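Local coordinates for protein aac(6')-Ii (Enterococcus faecium, PDB 1N71) that binds coenzyme A and probably transfers the acetyl group of acetyl-CoA to the 6'-amino group of aminoglycoside antibiotics, giving resistance to them, at residues Asp19-Thr24 with Pro75-Ser80. Residues are numbered along the deposited sequence; the frame is centred on the assembly and turned at random.
With COA (coenzyme A), chain E.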
ATOM      1  N   ASP A  19     -17.661 -17.256   4.641  1.00 40.70           N
ATOM      2  CA  ASP A  19     -17.257 -18.606   4.271  1.00 41.92           C
ATOM      3  C   ASP A  19     -16.323 -18.544   3.069  1.00 42.29           C
ATOM      4  O   ASP A  19     -15.205 -19.065   3.106  1.00 42.86           O
ATOM      5  CB  ASP A  19     -18.478 -19.459   3.919  1.00 43.13           C
ATOM      6  CG  ASP A  19     -19.415 -19.653   5.095  1.00 44.12           C
ATOM      7  OD1 ASP A  19     -18.926 -19.975   6.197  1.00 44.02           O
ATOM      8  OD2 ASP A  19     -20.642 -19.493   4.914  1.00 45.07           O
ATOM      9  N   LEU A  20     -16.790 -17.894   2.008  1.00 41.34           N
ATOM     10  CA  LEU A  20     -16.018 -17.758   0.783  1.00 40.32           C
ATOM     11  C   LEU A  20     -14.598 -17.274   1.056  1.00 39.68           C
ATOM     12  O   LEU A  20     -13.646 -17.734   0.427  1.00 38.79           O
ATOM     13  CB  LEU A  20     -16.724 -16.791  -0.169  1.00 40.60           C
ATOM     14  CG  LEU A  20     -16.117 -16.628  -1.561  1.00 40.44           C
ATOM     15  CD1 LEU A  20     -15.999 -17.982  -2.240  1.00 40.73           C
ATOM     16  CD2 LEU A  20     -16.992 -15.694  -2.381  1.00 41.57           C
ATOM     17  N   LEU A  21     -14.459 -16.344   1.995  1.00 39.42           N
ATOM     18  CA  LEU A  21     -13.148 -15.807   2.347  1.00 39.84           C
ATOM     19  C   LEU A  21     -12.345 -16.822   3.151  1.00 40.71           C
ATOM     20  O   LEU A  21     -11.145 -16.981   2.939  1.00 41.18           O
ATOM     21  CB  LEU A  21     -13.300 -14.515   3.154  1.00 39.06           C
ATOM     22  CG  LEU A  21     -13.904 -13.318   2.415  1.00 38.25           C
ATOM     23  CD1 LEU A  21     -14.120 -12.168   3.382  1.00 38.16           C
ATOM     24  CD2 LEU A  21     -12.978 -12.900   1.284  1.00 37.92           C
ATOM     25  N   ARG A  22     -13.018 -17.501   4.076  1.00 42.34           N
ATOM     26  CA  ARG A  22     -12.376 -18.506   4.919  1.00 43.67           C
ATOM     27  C   ARG A  22     -11.907 -19.695   4.087  1.00 45.21           C
ATOM     28  O   ARG A  22     -10.793 -20.187   4.264  1.00 45.55           O
ATOM     29  CB  ARG A  22     -13.348 -18.995   5.994  1.00 43.95           C
ATOM     30  N   LEU A  23     -12.765 -20.155   3.184  1.00 46.83           N
ATOM     31  CA  LEU A  23     -12.436 -21.284   2.326  1.00 48.44           C
ATOM     32  C   LEU A  23     -11.250 -20.947   1.431  1.00 49.86           C
ATOM     33  O   LEU A  23     -10.257 -21.677   1.392  1.00 49.97           O
ATOM     34  CB  LEU A  23     -13.636 -21.652   1.455  1.00 49.06           C
ATOM     35  CG  LEU A  23     -14.952 -21.992   2.157  1.00 50.08           C
ATOM     36  CD1 LEU A  23     -16.029 -22.243   1.111  1.00 50.27           C
ATOM     37  CD2 LEU A  23     -14.772 -23.215   3.048  1.00 49.90           C
ATOM     38  N   THR A  24     -11.362 -19.828   0.721  1.00 50.75           N
ATOM     39  CA  THR A  24     -10.323 -19.371  -0.197  1.00 51.19           C
ATOM     40  C   THR A  24      -8.989 -19.095   0.493  1.00 52.84           C
ATOM     41  O   THR A  24      -7.945 -19.594   0.069  1.00 53.31           O
ATOM     42  CB  THR A  24     -10.772 -18.091  -0.937  1.00 50.42           C
ATOM     43  OG1 THR A  24     -12.017 -18.335  -1.603  1.00 47.82           O
ATOM     44  CG2 THR A  24      -9.729 -17.671  -1.962  1.00 49.33           C
ATOM     45  N   PRO A  75     -11.008  -6.973  -1.455  1.00 17.83           N
ATOM     46  CA  PRO A  75     -10.353  -8.118  -2.090  1.00 16.34           C
ATOM     47  C   PRO A  75     -11.089  -8.455  -3.381  1.00 17.54           C
ATOM     48  O   PRO A  75     -11.976  -7.714  -3.815  1.00 15.76           O
ATOM     49  CB  PRO A  75     -10.537  -9.209  -1.057  1.00 19.45           C
ATOM     50  CG  PRO A  75     -11.965  -8.956  -0.627  1.00 19.70           C
ATOM     51  CD  PRO A  75     -12.042  -7.431  -0.508  1.00 18.03           C
ATOM     52  N   LEU A  76     -10.703  -9.565  -3.996  1.00 15.74           N
ATOM     53  CA  LEU A  76     -11.365 -10.058  -5.195  1.00 16.60           C
ATOM     54  C   LEU A  76     -11.359 -11.570  -5.060  1.00 17.85           C
ATOM     55  O   LEU A  76     -10.300 -12.199  -5.043  1.00 16.19           O
ATOM     56  CB  LEU A  76     -10.632  -9.661  -6.479  1.00 15.53           C
ATOM     57  CG  LEU A  76     -11.236 -10.305  -7.741  1.00 18.57           C
ATOM     58  CD1 LEU A  76     -12.741 -10.003  -7.824  1.00 18.70           C
ATOM     59  CD2 LEU A  76     -10.522  -9.796  -8.985  1.00 18.70           C
ATOM     60  N   VAL A  77     -12.543 -12.150  -4.945  1.00 18.75           N
ATOM     61  CA  VAL A  77     -12.643 -13.589  -4.807  1.00 20.51           C
ATOM     62  C   VAL A  77     -13.859 -14.112  -5.552  1.00 20.64           C
ATOM     63  O   VAL A  77     -14.925 -13.494  -5.540  1.00 19.67           O
ATOM     64  CB  VAL A  77     -12.748 -14.000  -3.324  1.00 21.74           C
ATOM     65  CG1 VAL A  77     -13.974 -13.366  -2.701  1.00 23.42           C
ATOM     66  CG2 VAL A  77     -12.820 -15.520  -3.206  1.00 23.79           C
ATOM     67  N   VAL A  78     -13.668 -15.245  -6.213  1.00 20.33           N
ATOM     68  CA  VAL A  78     -14.711 -15.918  -6.966  1.00 22.77           C
ATOM     69  C   VAL A  78     -14.665 -17.370  -6.498  1.00 24.27           C
ATOM     70  O   VAL A  78     -13.583 -17.946  -6.399  1.00 22.42           O
ATOM     71  CB  VAL A  78     -14.420 -15.873  -8.482  1.00 22.49           C
ATOM     72  CG1 VAL A  78     -15.449 -16.709  -9.241  1.00 23.26           C
ATOM     73  CG2 VAL A  78     -14.434 -14.429  -8.971  1.00 20.31           C
ATOM     74  N   GLU A  79     -15.819 -17.960  -6.194  1.00 25.64           N
ATOM     75  CA  GLU A  79     -15.829 -19.356  -5.753  1.00 27.41           C
ATOM     76  C   GLU A  79     -14.955 -20.159  -6.700  1.00 27.57           C
ATOM     77  O   GLU A  79     -15.099 -20.058  -7.917  1.00 27.15           O
ATOM     78  CB  GLU A  79     -17.242 -19.937  -5.773  1.00 30.11           C
ATOM     79  CG  GLU A  79     -18.216 -19.258  -4.845  1.00 35.29           C
ATOM     80  CD  GLU A  79     -19.514 -20.029  -4.720  1.00 37.26           C
ATOM     81  OE1 GLU A  79     -20.087 -20.408  -5.764  1.00 37.35           O
ATOM     82  OE2 GLU A  79     -19.967 -20.252  -3.579  1.00 41.35           O
ATOM     83  N   SER A  80     -14.053 -20.959  -6.141  1.00 29.20           N
ATOM     84  CA  SER A  80     -13.144 -21.759  -6.951  1.00 32.04           C
ATOM     85  C   SER A  80     -13.878 -22.669  -7.925  1.00 33.25           C
ATOM     86  O   SER A  80     -13.298 -23.130  -8.907  1.00 35.14           O
ATOM     87  CB  SER A  80     -12.228 -22.599  -6.053  1.00 31.79           C
ATOM     88  OG  SER A  80     -12.967 -23.553  -5.315  1.00 34.52           O
TER
HETATM   89  N1A COA E 601      -3.808 -16.660 -14.941  1.00 22.22           N
HETATM   90  C2A COA E 601      -3.893 -16.221 -16.210  1.00 23.18           C
HETATM   91  N3A COA E 601      -4.986 -15.754 -16.854  1.00 25.36           N
HETATM   92  C4A COA E 601      -6.090 -15.756 -16.030  1.00 23.90           C
HETATM   93  C5A COA E 601      -6.152 -16.176 -14.721  1.00 22.48           C
HETATM   94  C6A COA E 601      -4.927 -16.648 -14.148  1.00 21.61           C
HETATM   95  N6A COA E 601      -4.848 -17.082 -12.893  1.00 20.17           N
HETATM   96  N7A COA E 601      -7.435 -16.030 -14.215  1.00 22.07           N
HETATM   97  C8A COA E 601      -8.107 -15.547 -15.219  1.00 22.87           C
HETATM   98  N9A COA E 601      -7.360 -15.356 -16.357  1.00 23.99           N
HETATM   99  C1B COA E 601      -7.794 -14.840 -17.664  1.00 27.22           C
HETATM  100  C2B COA E 601      -8.783 -15.764 -18.379  1.00 30.79           C
HETATM  101  O2B COA E 601      -8.054 -16.734 -19.142  1.00 33.27           O
HETATM  102  C3B COA E 601      -9.565 -14.864 -19.331  1.00 31.37           C
HETATM  103  O3B COA E 601      -8.733 -14.591 -20.471  1.00 37.22           O
HETATM  104  P3B COA E 601      -9.272 -14.825 -21.973  1.00 41.10           P
HETATM  105  O7A COA E 601      -9.641 -16.261 -22.009  1.00 41.19           O
HETATM  106  O8A COA E 601      -8.107 -14.469 -22.821  1.00 41.46           O
HETATM  107  O9A COA E 601     -10.420 -13.894 -22.097  1.00 40.65           O
HETATM  108  C4B COA E 601      -9.670 -13.576 -18.502  1.00 27.66           C
HETATM  109  O4B COA E 601      -8.556 -13.638 -17.604  1.00 26.14           O
HETATM  110  C5B COA E 601     -10.996 -13.396 -17.749  1.00 24.67           C
HETATM  111  O5B COA E 601     -11.096 -14.346 -16.682  1.00 22.37           O
HETATM  112  P1A COA E 601     -12.419 -14.471 -15.765  1.00 20.76           P
HETATM  113  O1A COA E 601     -13.161 -15.684 -16.174  1.00 19.09           O
HETATM  114  O2A COA E 601     -13.105 -13.161 -15.724  1.00 18.67           O
HETATM  115  O3A COA E 601     -11.749 -14.731 -14.330  1.00 20.29           O
HETATM  116  P2A COA E 601     -12.396 -15.462 -13.051  1.00 20.14           P
HETATM  117  O4A COA E 601     -11.899 -16.854 -13.003  1.00 20.91           O
HETATM  118  O5A COA E 601     -13.847 -15.196 -12.989  1.00 22.80           O
HETATM  119  O6A COA E 601     -11.700 -14.645 -11.856  1.00 20.77           O
HETATM  120  CBP COA E 601      -9.722 -14.550 -10.442  1.00 23.72           C
HETATM  121  CCP COA E 601     -10.282 -14.417 -11.852  1.00 20.81           C
HETATM  122  CDP COA E 601      -8.197 -14.396 -10.516  1.00 22.95           C
HETATM  123  CEP COA E 601     -10.325 -13.421  -9.554  1.00 23.07           C
HETATM  124  CAP COA E 601     -10.122 -15.983  -9.882  1.00 28.17           C
HETATM  125  OAP COA E 601      -9.544 -17.038 -10.658  1.00 29.71           O
HETATM  126  C9P COA E 601      -9.842 -16.144  -8.378  1.00 33.66           C
HETATM  127  O9P COA E 601     -10.767 -16.055  -7.558  1.00 36.32           O
HETATM  128  N8P COA E 601      -8.569 -16.377  -8.033  1.00 37.40           N
HETATM  129  C7P COA E 601      -8.082 -16.559  -6.670  1.00 43.94           C
HETATM  130  C6P COA E 601      -7.979 -15.247  -5.897  1.00 48.06           C
HETATM  131  C5P COA E 601      -6.731 -14.447  -6.224  1.00 51.23           C
HETATM  132  O5P COA E 601      -5.615 -14.978  -6.186  1.00 52.95           O
HETATM  133  N4P COA E 601      -6.925 -13.159  -6.544  1.00 53.72           N
HETATM  134  C3P COA E 601      -5.867 -12.203  -6.890  1.00 54.10           C
HETATM  135  C2P COA E 601      -5.925 -10.949  -6.032  1.00 54.80           C
HETATM  136  S1P COA E 601      -4.313 -10.438  -5.408  1.00 56.20           S
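Val77 projects from strand 75-78 against Leu20, Leu21 and Thr24 of helix 19-24. It meets Leu20 tip to tip: Val77 CG1 lies 3.8 Å from Leu20 CD2, while Val77 CG2 sits against Leu20 CG. Leu21 crosses the valine at about a right angle and touches Val77 CG1 with its CD2. Val77 CG2 packs against Thr24, closest to Thr24 OG1 at 3.3 Å. Farther along the chain, Leu20 CD1 rests 3.7 Å from Glu79 CG, on the aliphatic part of the glutamate. Leu20 CG stands anti to its backbone N (chi1 -175°), which sets it against Val77 CG2, and chi2 of 55° places CD1, the methyl that meets Glu79.

Thr24 OG1 donates a 2.7 Å hydrogen bond to Leu20 O, one turn back, at a C=O...O angle of 161°. Leu20 O thus takes two donors, Thr24 N and Thr24 OG1. The hydroxyl spends its proton inside the helix while its oxygen lies against Val77 CG2. Trp25 also touches Val77, and Met40 of helix 33-40 packs on both Leu21 and Pro75.

Here helix 11-24 packs on the GNAT sheet, the two short segments running nearly perpendicular, their axes 9.2 Å apart. The backbone N-H of Val78 donates a 3.3 Å hydrogen bond to coenzyme A O9P, while the side chain of Leu76, on the side turned away from the helix, touches the pantetheine methyl CEP. Contact between helix and strand is thus almost wholly apolar, with the one strand lining the coenzyme A pocket and backing the helix.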